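Local coordinates for succinoglycan biosynthesis protein (Bacillus cereus ATCC 14579, PDB 2QGM) that is of unknown substrate but probably acts as a hydrolase of the erythromycin esterase-like family, at residues Lys65-Lys68 with Lys69-Gly72; Ile278-Leu281 with His282-Leu286; Tyr320-Val323 with Ala324-Leu328; Leu388-Arg391 with His392-Gly395. All coordinates share one frame; numbering follows the deposited sequence.

Contact 1: Lys65-Lys68 with Lys69-Gly72; sequences KPLK and KMIG
L67 and I71 lie side by side, one helical turn apart, with both side chains pointing the same way. Their CD1 methyls meet at 4.1 Å, and L67 CD1 also approaches the selenium of M70, a selenomethionine, at 4.2 Å from SE. M70 reaches back along the helix as well: its chain runs extended beyond CG, and its methyl CE comes to 4.2 Å from P66 CB. This row faces the body of the protein. L67 and M70 touch L387 of strand 385-389, L67 also touches L96 of helix 87-104, and I71 packs on I432 and M104.

Beneath the side chains runs the ordinary backbone ladder of an alpha-helix. I71 N to L67 O is its straightest rung here (3.0 Å, 168° at the hydrogen), while M70 N to P66 O is more bent, at 141°. The ladder ends with G72 N on K68 O at 3.1 Å; G72 then leaves helical geometry with a positive phi of 65°.

At the polar edge, the aliphatic part of K69 folds back over the preceding turn. CG sits 3.4 Å from K65 O, and a bend at chi3 carries CE to 3.8 Å from P66 CA. K68 instead stretches out fully, its CG anti to the backbone N, and lays its chain on Y99 and M104. Helix 65-71 is thus amphipathic: an apolar strip of leucine, selenomethionine and isoleucine is set into the domain, while the lysines lie on the more exposed side, where solvent can probably reach their ammonium groups.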
loop_
_atom_site.group_PDB
_atom_site.type_symbol
_atom_site.label_atom_id
_atom_site.label_comp_id
_atom_site.label_asym_id
_atom_site.label_seq_id
_atom_site.Cartn_x
_atom_site.Cartn_y
_atom_site.Cartn_z
ATOM N N LYS A 65 2.191 -1.932 -22.572
ATOM C CA LYS A 65 0.922 -2.008 -23.281
ATOM C C LYS A 65 0.138 -3.263 -22.881
ATOM O O LYS A 65 -1.089 -3.225 -22.795
ATOM C CB LYS A 65 1.143 -1.971 -24.794
ATOM C CG LYS A 65 1.739 -0.646 -25.276
ATOM C CD LYS A 65 1.305 -0.303 -26.702
ATOM C CE LYS A 65 1.702 -1.377 -27.701
ATOM N NZ LYS A 65 1.273 -1.011 -29.086
ATOM N N PRO A 66 0.828 -4.393 -22.643
ATOM C CA PRO A 66 0.067 -5.583 -22.251
ATOM C C PRO A 66 -0.636 -5.348 -20.912
ATOM O O PRO A 66 -1.667 -5.950 -20.634
ATOM C CB PRO A 66 1.140 -6.661 -22.153
ATOM C CG PRO A 66 2.112 -6.250 -23.197
ATOM C CD PRO A 66 2.218 -4.748 -22.977
ATOM N N LEU A 67 -0.072 -4.456 -20.102
ATOM C CA LEU A 67 -0.634 -4.154 -18.792
ATOM C C LEU A 67 -1.975 -3.431 -18.867
ATOM O O LEU A 67 -2.863 -3.667 -18.039
ATOM C CB LEU A 67 0.348 -3.319 -17.964
ATOM C CG LEU A 67 -0.086 -3.012 -16.523
ATOM C CD1 LEU A 67 -0.190 -4.312 -15.732
ATOM C CD2 LEU A 67 0.909 -2.061 -15.874
ATOM N N LYS A 68 -2.128 -2.553 -19.855
ATOM C CA LYS A 68 -3.372 -1.805 -20.023
ATOM C C LYS A 68 -4.498 -2.775 -20.348
ATOM O O LYS A 68 -5.627 -2.607 -19.889
ATOM C CB LYS A 68 -3.235 -0.772 -21.152
ATOM C CG LYS A 68 -4.480 0.095 -21.344
ATOM C CD LYS A 68 -4.241 1.228 -22.341
ATOM C CE LYS A 68 -5.484 2.098 -22.489
ATOM N NZ LYS A 68 -5.266 3.267 -23.388
ATOM N N LYS A 69 -4.166 -3.795 -21.134
ATOM C CA LYS A 69 -5.120 -4.807 -21.546
ATOM C C LYS A 69 -5.507 -5.700 -20.375
ATOM O O LYS A 69 -6.646 -6.160 -20.281
ATOM C CB LYS A 69 -4.531 -5.635 -22.694
ATOM C CG LYS A 69 -3.936 -4.762 -23.801
ATOM C CD LYS A 69 -3.635 -5.534 -25.075
ATOM C CE LYS A 69 -2.534 -6.560 -24.886
ATOM N NZ LYS A 69 -2.260 -7.250 -26.178
HETATM N N MSE A 70 -4.562 -5.934 -19.471
HETATM C CA MSE A 70 -4.825 -6.766 -18.293
HETATM C C MSE A 70 -5.743 -6.050 -17.306
HETATM O O MSE A 70 -6.710 -6.628 -16.797
HETATM C CB MSE A 70 -3.520 -7.096 -17.556
HETATM C CG MSE A 70 -2.534 -7.984 -18.298
HETATM SE SE MSE A 70 -0.878 -8.146 -17.310
HETATM C CE MSE A 70 0.236 -8.903 -18.685
ATOM N N ILE A 71 -5.416 -4.790 -17.022
ATOM C CA ILE A 71 -6.179 -3.995 -16.067
ATOM C C ILE A 71 -7.589 -3.705 -16.545
ATOM O O ILE A 71 -8.533 -3.709 -15.752
ATOM C CB ILE A 71 -5.489 -2.642 -15.774
ATOM C CG1 ILE A 71 -4.053 -2.876 -15.297
ATOM C CG2 ILE A 71 -6.260 -1.881 -14.705
ATOM C CD1 ILE A 71 -3.946 -3.769 -14.100
ATOM N N GLY A 72 -7.728 -3.441 -17.838
ATOM C CA GLY A 72 -9.039 -3.140 -18.374
ATOM C C GLY A 72 -9.563 -1.851 -17.785
ATOM O O GLY A 72 -8.820 -0.880 -17.636
#

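Contact 2: Ile278-Leu281 with His282-Leu286; sequences IIKL and HEQYL
Y285 lies alongside L281, one turn earlier in helix 276-297, and the two side chains point the same way. From Y285 CB, 3.6 Å from L281 O, the chain turns back over that carbonyl: with CG anti to its own carbonyl carbon (chi1 -62°), the ring lays one face across L281 O, which is 3.3 Å from both CG and CD2, toward the rim. Farther out, CE2 nears L281 CB, CZ meets L281 CD2, and the hydroxyl OH ends 3.8 Å from the same methyl. The carbonyl under the ring also takes the main-chain bond from Y285 N at 2.9 Å, one of four such i to i+4 bonds of this alpha-helix between 278-281 and 282-286. On another side of the helix H282 and E283 form a His-carboxylate pair. H282 ND1 bonds OE2 of E283 at 2.7 Å, with OE2 in the plane of the imidazole, whereas the nitrogen stands above the carboxylate plane. H282 NE2 is hydrogen-bonded to D171 OD1, and E283 OE1 to H309 ND1, joining helices 276-297 and 307-310 and strand 166-171 through polar groups. E283 CG rests 3.3 Å from I279 O. Between these faces, Q284 sets its CB 3.3 Å from K280 O.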
loop_
_atom_site.group_PDB
_atom_site.type_symbol
_atom_site.label_atom_id
_atom_site.label_comp_id
_atom_site.label_asym_id
_atom_site.label_seq_id
_atom_site.Cartn_x
_atom_site.Cartn_y
_atom_site.Cartn_z
ATOM N N ILE A 278 -7.865 -6.495 16.381
ATOM C CA ILE A 278 -7.245 -5.221 16.039
ATOM C C ILE A 278 -6.744 -5.271 14.604
ATOM O O ILE A 278 -6.946 -4.331 13.829
ATOM C CB ILE A 278 -6.083 -4.897 16.985
ATOM C CG1 ILE A 278 -6.597 -4.894 18.425
ATOM C CG2 ILE A 278 -5.489 -3.537 16.648
ATOM C CD1 ILE A 278 -5.543 -4.550 19.444
ATOM N N ILE A 279 -6.094 -6.376 14.252
ATOM C CA ILE A 279 -5.578 -6.553 12.898
ATOM C C ILE A 279 -6.718 -6.465 11.901
ATOM O O ILE A 279 -6.586 -5.848 10.849
ATOM C CB ILE A 279 -4.903 -7.927 12.726
ATOM C CG1 ILE A 279 -3.728 -8.055 13.696
ATOM C CG2 ILE A 279 -4.437 -8.106 11.285
ATOM C CD1 ILE A 279 -2.589 -7.086 13.421
ATOM N N LYS A 280 -7.844 -7.089 12.226
ATOM C CA LYS A 280 -8.983 -7.053 11.320
ATOM C C LYS A 280 -9.479 -5.617 11.128
ATOM O O LYS A 280 -9.758 -5.203 10.012
ATOM C CB LYS A 280 -10.118 -7.927 11.850
ATOM C CG LYS A 280 -11.306 -8.004 10.906
ATOM C CD LYS A 280 -12.472 -8.725 11.560
ATOM C CE LYS A 280 -13.568 -9.007 10.550
ATOM N NZ LYS A 280 -13.101 -9.957 9.501
ATOM N N LEU A 281 -9.587 -4.861 12.215
ATOM C CA LEU A 281 -10.039 -3.478 12.105
ATOM C C LEU A 281 -9.026 -2.658 11.314
ATOM O O LEU A 281 -9.394 -1.852 10.459
ATOM C CB LEU A 281 -10.258 -2.864 13.491
ATOM C CG LEU A 281 -11.506 -3.336 14.251
ATOM C CD1 LEU A 281 -11.416 -2.886 15.696
ATOM C CD2 LEU A 281 -12.778 -2.793 13.597
ATOM N N HIS A 282 -7.745 -2.864 11.590
ATOM C CA HIS A 282 -6.711 -2.134 10.873
ATOM C C HIS A 282 -6.829 -2.330 9.359
ATOM O O HIS A 282 -6.780 -1.356 8.597
ATOM C CB HIS A 282 -5.325 -2.580 11.342
ATOM C CG HIS A 282 -4.202 -1.945 10.580
ATOM N ND1 HIS A 282 -3.616 -2.543 9.488
ATOM C CD2 HIS A 282 -3.577 -0.755 10.745
ATOM C CE1 HIS A 282 -2.670 -1.747 9.012
ATOM N NE2 HIS A 282 -2.628 -0.659 9.756
ATOM N N GLU A 283 -6.985 -3.581 8.925
ATOM C CA GLU A 283 -7.093 -3.874 7.490
ATOM C C GLU A 283 -8.396 -3.315 6.918
ATOM O O GLU A 283 -8.441 -2.829 5.784
ATOM C CB GLU A 283 -6.996 -5.386 7.249
ATOM C CG GLU A 283 -5.674 -6.010 7.700
ATOM C CD GLU A 283 -4.447 -5.327 7.098
ATOM O OE1 GLU A 283 -4.269 -5.366 5.859
ATOM O OE2 GLU A 283 -3.658 -4.753 7.871
ATOM N N GLN A 284 -9.451 -3.387 7.718
ATOM C CA GLN A 284 -10.755 -2.875 7.337
ATOM C C GLN A 284 -10.605 -1.380 7.002
ATOM O O GLN A 284 -11.056 -0.920 5.953
ATOM C CB GLN A 284 -11.708 -3.072 8.515
ATOM C CG GLN A 284 -13.187 -2.982 8.236
ATOM C CD GLN A 284 -13.976 -3.543 9.408
ATOM O OE1 GLN A 284 -13.765 -4.692 9.809
ATOM N NE2 GLN A 284 -14.876 -2.738 9.969
ATOM N N TYR A 285 -9.944 -0.641 7.887
ATOM C CA TYR A 285 -9.747 0.785 7.693
ATOM C C TYR A 285 -8.833 1.128 6.522
ATOM O O TYR A 285 -9.019 2.160 5.871
ATOM C CB TYR A 285 -9.245 1.424 8.992
ATOM C CG TYR A 285 -10.252 1.287 10.116
ATOM C CD1 TYR A 285 -11.617 1.199 9.839
ATOM C CD2 TYR A 285 -9.853 1.272 11.448
ATOM C CE1 TYR A 285 -12.561 1.099 10.865
ATOM C CE2 TYR A 285 -10.788 1.171 12.483
ATOM C CZ TYR A 285 -12.141 1.087 12.181
ATOM O OH TYR A 285 -13.077 1.004 13.193
ATOM N N LEU A 286 -7.848 0.284 6.232
ATOM C CA LEU A 286 -6.996 0.566 5.081
ATOM C C LEU A 286 -7.903 0.573 3.854
ATOM O O LEU A 286 -7.835 1.477 3.019
ATOM C CB LEU A 286 -5.931 -0.512 4.899
ATOM C CG LEU A 286 -4.765 -0.513 5.886
ATOM C CD1 LEU A 286 -3.808 -1.647 5.516
ATOM C CD2 LEU A 286 -4.031 0.836 5.839
#

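Contact 3: Tyr320-Val323 with Ala324-Leu328; sequences YPYV and AGQFL
The F327 ring swings back over the end of the loop that leads into its helix. CZ reaches Y322 CB at 4.1 Å, and CD1 comes to 3.3 Å from V323 O; both neighbours approach the ring obliquely. One ring face is overlain by CG of Q326, 4.2 Å above the plane and over its centre. F327 CZ in turn lies obliquely to the Y322 ring, touching that residue at CB. The Y322 side chain also meets helix 276-297, which F327 contacts too.

Q326 turns back on the loop in its own way. Its CG stands between the backbone N and the carbonyl carbon (chi1 74°), which brings that methylene to 3.1 Å from V323 O. The same oxygen accepts the hydrogen bond of Q326 N at 3.1 Å. That bond is bent, 139° at the hydrogen, and the donor stands well above the carbonyl plane, so the oxygen is met away from its lone pairs by the first turn of the helix.

V323 occupies the N-cap position but has only methyl groups to offer, and its side chain packs on I308. The neighbouring amide, A324 N, is instead hydrogen-bonded by E283 OE1, and G325 pairs through its backbone with H309. The extended residues Y322 and V323 thus lead into the first turn of helix 324-332, and a carboxylate from helix 276-297 serves the helix's amino-terminal end.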
loop_
_atom_site.group_PDB
_atom_site.type_symbol
_atom_site.label_atom_id
_atom_site.label_comp_id
_atom_site.label_asym_id
_atom_site.label_seq_id
_atom_site.Cartn_x
_atom_site.Cartn_y
_atom_site.Cartn_z
ATOM N N TYR A 320 -1.066 -11.781 9.886
ATOM C CA TYR A 320 -2.156 -11.090 9.212
ATOM C C TYR A 320 -3.264 -12.040 8.788
ATOM O O TYR A 320 -3.348 -12.423 7.621
ATOM C CB TYR A 320 -1.614 -10.344 7.996
ATOM C CG TYR A 320 -0.788 -9.147 8.374
ATOM C CD1 TYR A 320 -1.396 -7.979 8.813
ATOM C CD2 TYR A 320 0.602 -9.189 8.326
ATOM C CE1 TYR A 320 -0.646 -6.879 9.200
ATOM C CE2 TYR A 320 1.369 -8.092 8.714
ATOM C CZ TYR A 320 0.735 -6.941 9.149
ATOM O OH TYR A 320 1.477 -5.853 9.552
ATOM N N PRO A 321 -4.130 -12.440 9.737
ATOM C CA PRO A 321 -5.249 -13.351 9.467
ATOM C C PRO A 321 -6.318 -12.663 8.620
ATOM O O PRO A 321 -7.201 -13.307 8.057
ATOM C CB PRO A 321 -5.743 -13.710 10.865
ATOM C CG PRO A 321 -5.467 -12.460 11.635
ATOM C CD PRO A 321 -4.072 -12.105 11.170
ATOM N N TYR A 322 -6.236 -11.338 8.551
ATOM C CA TYR A 322 -7.148 -10.541 7.734
ATOM C C TYR A 322 -6.280 -9.506 7.041
ATOM O O TYR A 322 -5.292 -9.046 7.611
ATOM C CB TYR A 322 -8.208 -9.824 8.585
ATOM C CG TYR A 322 -9.068 -10.770 9.388
ATOM C CD1 TYR A 322 -8.719 -11.122 10.686
ATOM C CD2 TYR A 322 -10.196 -11.367 8.823
ATOM C CE1 TYR A 322 -9.469 -12.051 11.408
ATOM C CE2 TYR A 322 -10.955 -12.302 9.536
ATOM C CZ TYR A 322 -10.581 -12.640 10.826
ATOM O OH TYR A 322 -11.294 -13.588 11.525
ATOM N N VAL A 323 -6.621 -9.164 5.804
ATOM C CA VAL A 323 -5.860 -8.156 5.077
ATOM C C VAL A 323 -6.791 -7.271 4.259
ATOM O O VAL A 323 -7.859 -7.706 3.824
ATOM C CB VAL A 323 -4.792 -8.783 4.139
ATOM C CG1 VAL A 323 -3.780 -9.574 4.951
ATOM C CG2 VAL A 323 -5.460 -9.663 3.099
ATOM N N ALA A 324 -6.374 -6.022 4.071
ATOM C CA ALA A 324 -7.144 -5.037 3.321
ATOM C C ALA A 324 -7.578 -5.571 1.961
ATOM O O ALA A 324 -8.730 -5.409 1.555
ATOM C CB ALA A 324 -6.313 -3.765 3.143
ATOM N N GLY A 325 -6.641 -6.210 1.266
ATOM C CA GLY A 325 -6.909 -6.762 -0.047
ATOM C C GLY A 325 -8.113 -7.676 -0.170
ATOM O O GLY A 325 -8.802 -7.646 -1.190
ATOM N N GLN A 326 -8.387 -8.495 0.839
ATOM C CA GLN A 326 -9.540 -9.383 0.736
ATOM C C GLN A 326 -10.843 -8.598 0.904
ATOM O O GLN A 326 -11.861 -8.954 0.314
ATOM C CB GLN A 326 -9.443 -10.518 1.759
ATOM C CG GLN A 326 -9.709 -10.140 3.183
ATOM C CD GLN A 326 -9.270 -11.228 4.144
ATOM O OE1 GLN A 326 -9.383 -12.424 3.852
ATOM N NE2 GLN A 326 -8.767 -10.817 5.299
ATOM N N PHE A 327 -10.811 -7.525 1.692
ATOM C CA PHE A 327 -11.999 -6.703 1.878
ATOM C C PHE A 327 -12.300 -5.907 0.617
ATOM O O PHE A 327 -13.462 -5.650 0.308
ATOM C CB PHE A 327 -11.817 -5.753 3.055
ATOM C CG PHE A 327 -11.670 -6.456 4.364
ATOM C CD1 PHE A 327 -10.548 -6.248 5.152
ATOM C CD2 PHE A 327 -12.645 -7.358 4.796
ATOM C CE1 PHE A 327 -10.387 -6.927 6.352
ATOM C CE2 PHE A 327 -12.499 -8.048 5.997
ATOM C CZ PHE A 327 -11.366 -7.832 6.780
ATOM N N LEU A 328 -11.251 -5.501 -0.094
ATOM C CA LEU A 328 -11.424 -4.760 -1.331
ATOM C C LEU A 328 -11.960 -5.704 -2.404
ATOM O O LEU A 328 -12.817 -5.327 -3.203
ATOM C CB LEU A 328 -10.095 -4.156 -1.796
ATOM C CG LEU A 328 -9.555 -2.994 -0.956
ATOM C CD1 LEU A 328 -8.119 -2.683 -1.374
ATOM C CD2 LEU A 328 -10.451 -1.770 -1.141
#

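Contact 4: Leu388-Arg391 with His392-Gly395; sequences LDNR and HLKG
Apolar contact joins L393 to the end of strand 385-389: L388 and L393 cross at about a right angle, CD1 of L388 lying 3.8 Å from CD2 of L393. On its other branch, L393 CD1 sits 3.8 Å from N390 CA, and the leucine's CG comes 3.3 Å from D389 O. The backbone L393 N is buried here and has no partner.

Aromatic contact is made by H392. R391 CB stands 4.2 Å over the centre of the imidazole, a CH-pi contact, while D389 OD2 approaches the ring edge at CD2, 3.3 Å away, with the carboxylate and ring planes 70° apart. H392 NE2 lies over one face of the guanidinium.

A salt bridge sets the D389 carboxylate at the edge of the R391 guanidinium, the arginine chain bending at chi3 (-62°). The grip is side-on, NE to OD1 and NH2 to OD2, each at 3.0 Å and both on the syn side.

Among the other hydrogen bonds, R391 NH2 reaches M70 O and N390 ND2 reaches F430 O. D389 OD1 takes a second bond, from R391 N on its anti side at 3.1 Å. This closes an Asx turn, by which the chain leaves the sheet's strand and heads for helix 395-402.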
loop_
_atom_site.group_PDB
_atom_site.type_symbol
_atom_site.label_atom_id
_atom_site.label_comp_id
_atom_site.label_asym_id
_atom_site.label_seq_id
_atom_site.Cartn_x
_atom_site.Cartn_y
_atom_site.Cartn_z
ATOM N N LEU A 388 3.071 -11.170 -15.566
ATOM C CA LEU A 388 2.396 -12.440 -15.766
ATOM C C LEU A 388 0.955 -12.297 -15.281
ATOM O O LEU A 388 0.723 -12.003 -14.111
ATOM C CB LEU A 388 3.110 -13.551 -14.987
ATOM C CG LEU A 388 2.596 -14.958 -15.281
ATOM C CD1 LEU A 388 2.881 -15.253 -16.745
ATOM C CD2 LEU A 388 3.260 -16.002 -14.379
ATOM N N ASP A 389 -0.008 -12.479 -16.185
ATOM C CA ASP A 389 -1.431 -12.389 -15.823
ATOM C C ASP A 389 -1.854 -13.797 -15.416
ATOM O O ASP A 389 -2.124 -14.640 -16.266
ATOM C CB ASP A 389 -2.275 -11.915 -17.022
ATOM C CG ASP A 389 -3.740 -11.641 -16.652
ATOM O OD1 ASP A 389 -4.221 -12.176 -15.632
ATOM O OD2 ASP A 389 -4.405 -10.892 -17.396
ATOM N N ASN A 390 -1.918 -14.052 -14.115
ATOM C CA ASN A 390 -2.254 -15.386 -13.630
ATOM C C ASN A 390 -3.691 -15.820 -13.913
ATOM O O ASN A 390 -3.982 -17.016 -13.944
ATOM C CB ASN A 390 -1.973 -15.502 -12.119
ATOM C CG ASN A 390 -0.552 -15.092 -11.740
ATOM O OD1 ASN A 390 0.416 -15.455 -12.407
ATOM N ND2 ASN A 390 -0.426 -14.348 -10.646
ATOM N N ARG A 391 -4.580 -14.858 -14.134
ATOM C CA ARG A 391 -5.988 -15.155 -14.388
ATOM C C ARG A 391 -6.285 -15.840 -15.715
ATOM O O ARG A 391 -7.241 -16.606 -15.809
ATOM C CB ARG A 391 -6.814 -13.871 -14.336
ATOM C CG ARG A 391 -6.603 -13.043 -13.093
ATOM C CD ARG A 391 -7.241 -11.682 -13.270
ATOM N NE ARG A 391 -6.621 -10.974 -14.379
ATOM C CZ ARG A 391 -6.990 -9.775 -14.807
ATOM N NH1 ARG A 391 -7.991 -9.133 -14.216
ATOM N NH2 ARG A 391 -6.353 -9.215 -15.831
ATOM N N HIS A 392 -5.485 -15.566 -16.739
ATOM C CA HIS A 392 -5.735 -16.141 -18.054
ATOM C C HIS A 392 -4.715 -17.160 -18.551
ATOM O O HIS A 392 -4.698 -17.500 -19.736
ATOM C CB HIS A 392 -5.893 -15.002 -19.067
ATOM C CG HIS A 392 -6.974 -14.032 -18.704
ATOM N ND1 HIS A 392 -8.302 -14.388 -18.634
ATOM C CD2 HIS A 392 -6.918 -12.724 -18.347
ATOM C CE1 HIS A 392 -9.019 -13.346 -18.249
ATOM N NE2 HIS A 392 -8.201 -12.325 -18.068
ATOM N N LEU A 393 -3.872 -17.650 -17.649
ATOM C CA LEU A 393 -2.877 -18.648 -18.017
ATOM C C LEU A 393 -3.560 -19.958 -18.395
ATOM O O LEU A 393 -4.666 -20.243 -17.936
ATOM C CB LEU A 393 -1.927 -18.915 -16.851
ATOM C CG LEU A 393 -0.995 -17.772 -16.460
ATOM C CD1 LEU A 393 -0.237 -18.142 -15.198
ATOM C CD2 LEU A 393 -0.034 -17.486 -17.609
ATOM N N LYS A 394 -2.889 -20.735 -19.240
ATOM C CA LYS A 394 -3.369 -22.040 -19.687
ATOM C C LYS A 394 -2.184 -23.003 -19.597
ATOM O O LYS A 394 -1.067 -22.594 -19.274
ATOM C CB LYS A 394 -3.859 -21.974 -21.136
ATOM C CG LYS A 394 -5.024 -21.032 -21.377
ATOM C CD LYS A 394 -6.309 -21.519 -20.728
ATOM C CE LYS A 394 -7.452 -20.546 -20.978
ATOM N NZ LYS A 394 -8.753 -21.022 -20.426
ATOM N N GLY A 395 -2.421 -24.277 -19.883
ATOM C CA GLY A 395 -1.344 -25.247 -19.832
ATOM C C GLY A 395 -0.759 -25.494 -18.453
ATOM O O GLY A 395 -1.454 -25.406 -17.436
#

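Overall arrangement
Each contact is local, closing a single turn or helix end, and the four follow one another along the chain without nesting or crossing. Contact 1 opens the series on helix 65-71. Contact 2 comes some two hundred residues later, on helix 276-297, about 30 Å away between centres and on the opposite side of the chain's centre. Contact 3 enters helix 324-332 beside it, the centres about 8 Å apart, with K280 NZ packed 3.2 Å from Y322 CE2. Contact 4, at the end of strand 385-389, returns to contact 1, where M70 CG lies 3.6 Å from D389 OD2. Two pairs result: 2 with 3 joins two helices; 1 with 4 joins a helix to the sheet.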